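Local coordinates for uricase (Arthrobacter globiformis, PDB 2YZE) that catalyses the oxidation of uric acid by molecular oxygen to 5-hydroxyisourate, releasing hydrogen peroxide, on the way to (S)-allantoin, at the (dihydroxyboranyloxy-hydroxy-boranyl)oxylithium site. Residues are numbered along the deposited sequence; one frame, centred on the assembly and turned at random. Chains: chain A/B, Uricase.

The (dihydroxyboranyloxy-hydroxy-boranyl)oxylithium site. Residues chain A 163, 174, 180, 221-223, 249, 251, 277; chain B 64, 66-67. With NOB ((dihydroxyboranyloxy-hydroxy-boranyl)oxylithium), chain C.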
loop_
_atom_site.group_PDB
_atom_site.type_symbol
_atom_site.label_atom_id
_atom_site.label_comp_id
_atom_site.label_asym_id
_atom_site.label_seq_id
_atom_site.Cartn_x
_atom_site.Cartn_y
_atom_site.Cartn_z
ATOM N N PHE A 163 23.447 -22.547 3.273
ATOM C CA PHE A 163 22.734 -23.068 2.116
ATOM C C PHE A 163 23.753 -23.585 1.122
ATOM O O PHE A 163 24.396 -22.816 0.406
ATOM C CB PHE A 163 21.844 -22.026 1.443
ATOM C CG PHE A 163 20.894 -22.627 0.439
ATOM C CD1 PHE A 163 20.028 -23.653 0.817
ATOM C CD2 PHE A 163 20.891 -22.209 -0.885
ATOM C CE1 PHE A 163 19.171 -24.260 -0.117
ATOM C CE2 PHE A 163 20.043 -22.805 -1.823
ATOM C CZ PHE A 163 19.181 -23.836 -1.433
ATOM N N LEU A 174 24.143 -19.389 -8.311
ATOM C CA LEU A 174 24.218 -19.193 -6.865
ATOM C C LEU A 174 25.383 -19.984 -6.282
ATOM O O LEU A 174 25.559 -21.164 -6.591
ATOM C CB LEU A 174 22.915 -19.649 -6.192
ATOM C CG LEU A 174 22.863 -19.531 -4.661
ATOM C CD1 LEU A 174 22.956 -18.060 -4.253
ATOM C CD2 LEU A 174 21.570 -20.144 -4.133
ATOM N N ARG A 180 25.127 -16.823 6.106
ATOM C CA ARG A 180 24.308 -15.853 5.399
ATOM C C ARG A 180 23.214 -15.373 6.334
ATOM O O ARG A 180 22.991 -15.951 7.394
ATOM C CB ARG A 180 23.649 -16.489 4.167
ATOM C CG ARG A 180 22.595 -17.544 4.517
ATOM C CD ARG A 180 21.809 -18.023 3.310
ATOM N NE ARG A 180 20.751 -18.949 3.715
ATOM C CZ ARG A 180 19.832 -19.455 2.900
ATOM N NH1 ARG A 180 19.825 -19.135 1.610
ATOM N NH2 ARG A 180 18.900 -20.272 3.386
ATOM N N ALA A 221 18.635 -24.700 5.511
ATOM C CA ALA A 221 17.675 -24.350 4.472
ATOM C C ALA A 221 16.438 -23.768 5.150
ATOM O O ALA A 221 16.104 -24.141 6.271
ATOM C CB ALA A 221 17.296 -25.579 3.671
ATOM N N LEU A 222 15.765 -22.847 4.476
ATOM C CA LEU A 222 14.562 -22.247 5.045
ATOM C C LEU A 222 13.538 -23.360 5.258
ATOM O O LEU A 222 12.747 -23.316 6.205
ATOM C CB LEU A 222 13.980 -21.200 4.096
ATOM C CG LEU A 222 13.435 -19.906 4.713
ATOM C CD1 LEU A 222 12.437 -19.297 3.751
ATOM C CD2 LEU A 222 12.781 -20.166 6.063
ATOM N N GLN A 223 13.555 -24.353 4.370
ATOM C CA GLN A 223 12.629 -25.483 4.470
ATOM C C GLN A 223 12.802 -26.198 5.808
ATOM O O GLN A 223 11.819 -26.577 6.440
ATOM C CB GLN A 223 12.842 -26.486 3.318
ATOM C CG GLN A 223 12.343 -26.008 1.951
ATOM C CD GLN A 223 13.393 -25.234 1.172
ATOM O OE1 GLN A 223 14.259 -24.589 1.753
ATOM N NE2 GLN A 223 13.310 -25.287 -0.153
ATOM N N ASN A 249 11.789 -15.649 1.579
ATOM C CA ASN A 249 13.203 -15.592 1.915
ATOM C C ASN A 249 13.588 -14.200 1.446
ATOM O O ASN A 249 13.901 -13.994 0.271
ATOM C CB ASN A 249 14.003 -16.652 1.159
ATOM C CG ASN A 249 15.404 -16.832 1.724
ATOM O OD1 ASN A 249 15.854 -16.042 2.558
ATOM N ND2 ASN A 249 16.102 -17.873 1.274
ATOM N N HIS A 251 15.810 -11.666 0.760
ATOM C CA HIS A 251 17.229 -11.582 0.480
ATOM C C HIS A 251 17.963 -10.333 0.930
ATOM O O HIS A 251 17.587 -9.207 0.606
ATOM C CB HIS A 251 17.458 -11.806 -1.015
ATOM C CG HIS A 251 16.853 -13.077 -1.530
ATOM N ND1 HIS A 251 16.012 -13.112 -2.622
ATOM C CD2 HIS A 251 16.963 -14.356 -1.100
ATOM C CE1 HIS A 251 15.630 -14.358 -2.842
ATOM N NE2 HIS A 251 16.194 -15.133 -1.933
ATOM N N GLY A 277 12.508 -15.554 -2.318
ATOM C CA GLY A 277 12.167 -16.959 -2.288
ATOM C C GLY A 277 10.867 -17.055 -1.506
ATOM O O GLY A 277 10.607 -16.242 -0.617
ATOM N N VAL B 64 16.858 -29.684 -3.908
ATOM C CA VAL B 64 16.447 -28.287 -3.966
ATOM C C VAL B 64 17.016 -27.426 -5.083
ATOM O O VAL B 64 18.094 -26.850 -4.944
ATOM C CB VAL B 64 16.728 -27.589 -2.618
ATOM C CG1 VAL B 64 16.166 -26.167 -2.628
ATOM C CG2 VAL B 64 16.112 -28.397 -1.481
ATOM N N ALA B 66 17.692 -24.359 -6.540
ATOM C CA ALA B 66 17.669 -23.030 -5.910
ATOM C C ALA B 66 16.632 -22.074 -6.491
ATOM O O ALA B 66 16.385 -22.069 -7.700
ATOM C CB ALA B 66 19.070 -22.383 -5.971
ATOM N N THR B 67 16.013 -21.268 -5.629
ATOM C CA THR B 67 15.027 -20.319 -6.116
ATOM C C THR B 67 15.762 -19.362 -7.048
ATOM O O THR B 67 15.201 -18.885 -8.029
ATOM C CB THR B 67 14.332 -19.528 -4.957
ATOM O OG1 THR B 67 15.249 -18.591 -4.385
ATOM C CG2 THR B 67 13.863 -20.482 -3.868
HETATM B B1 NOB C . 16.530 -21.859 0.166
HETATM B B2 NOB C . 16.925 -19.746 -1.279
HETATM O OB1 NOB C . 15.658 -22.780 -0.737
HETATM O OB2 NOB C . 17.465 -20.623 -0.048
HETATM O OB3 NOB C . 16.606 -21.972 1.714
HETATM O OB4 NOB C . 15.593 -18.880 -1.395
HETATM O OB5 NOB C . 17.810 -19.874 -2.584
HETATM LI LI NOB C . 16.856 -21.625 -2.673
#
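B:Thr67, at the start of helix 67-78, covers one end of NOB with both side-chain branches. The hydroxyl OG1 of B:Thr67, between backbone N and carbonyl carbon (chi1 72°), donates a hydrogen bond to the boron-bound oxygen OB4 of NOB at 3.0 Å, while CG2 packs alongside OB4 and the lithium. From chain A, the carboxamide of A:Asn249 approaches the same oxygen, ND2 lying 2.9 Å from OB4 in a bent, weak bond. The imidazole of A:His251 turns its edge toward OB4, with NE2 at 3.8 Å. The phenyl ring of A:Phe163, with CG anti to the backbone N (chi1 -168°), lies flat against the B1 half of NOB and its bridging oxygen OB2, which stands 3.7 Å above the ring centre; the B2 half is turned steeply to the ring plane. OB2 is also met by A:Arg180, whose extended chain brings NH1 to 3.2 Å from OB2, nearly straight and in the guanidinium plane. CB of A:Phe163 covers a face of that guanidinium, which probably helps to hold it in place. An alanine in place of A:Phe163 would remove the ring and would probably leave flat ligands without their stacking surface. At the other end, the backbone N of A:Leu222 donates to OB3 at 3.0 Å, almost linearly (176°), and the partial positive charge at the N-terminal end of helix 222-236 may stabilise a negatively charged OB3. The A:Gln223 side chain, bent at chi2, brings its amide near OB1 and meets B:Val64 tip to tip. NOB, probably acquired from the crystallisation medium, thus fills the intersubunit urate pocket, where B:Thr67, A:Phe163, A:Arg180, A:Gln223 and A:Asn249 bind urate and B:Thr67 and A:His251 also belong to the charge relay.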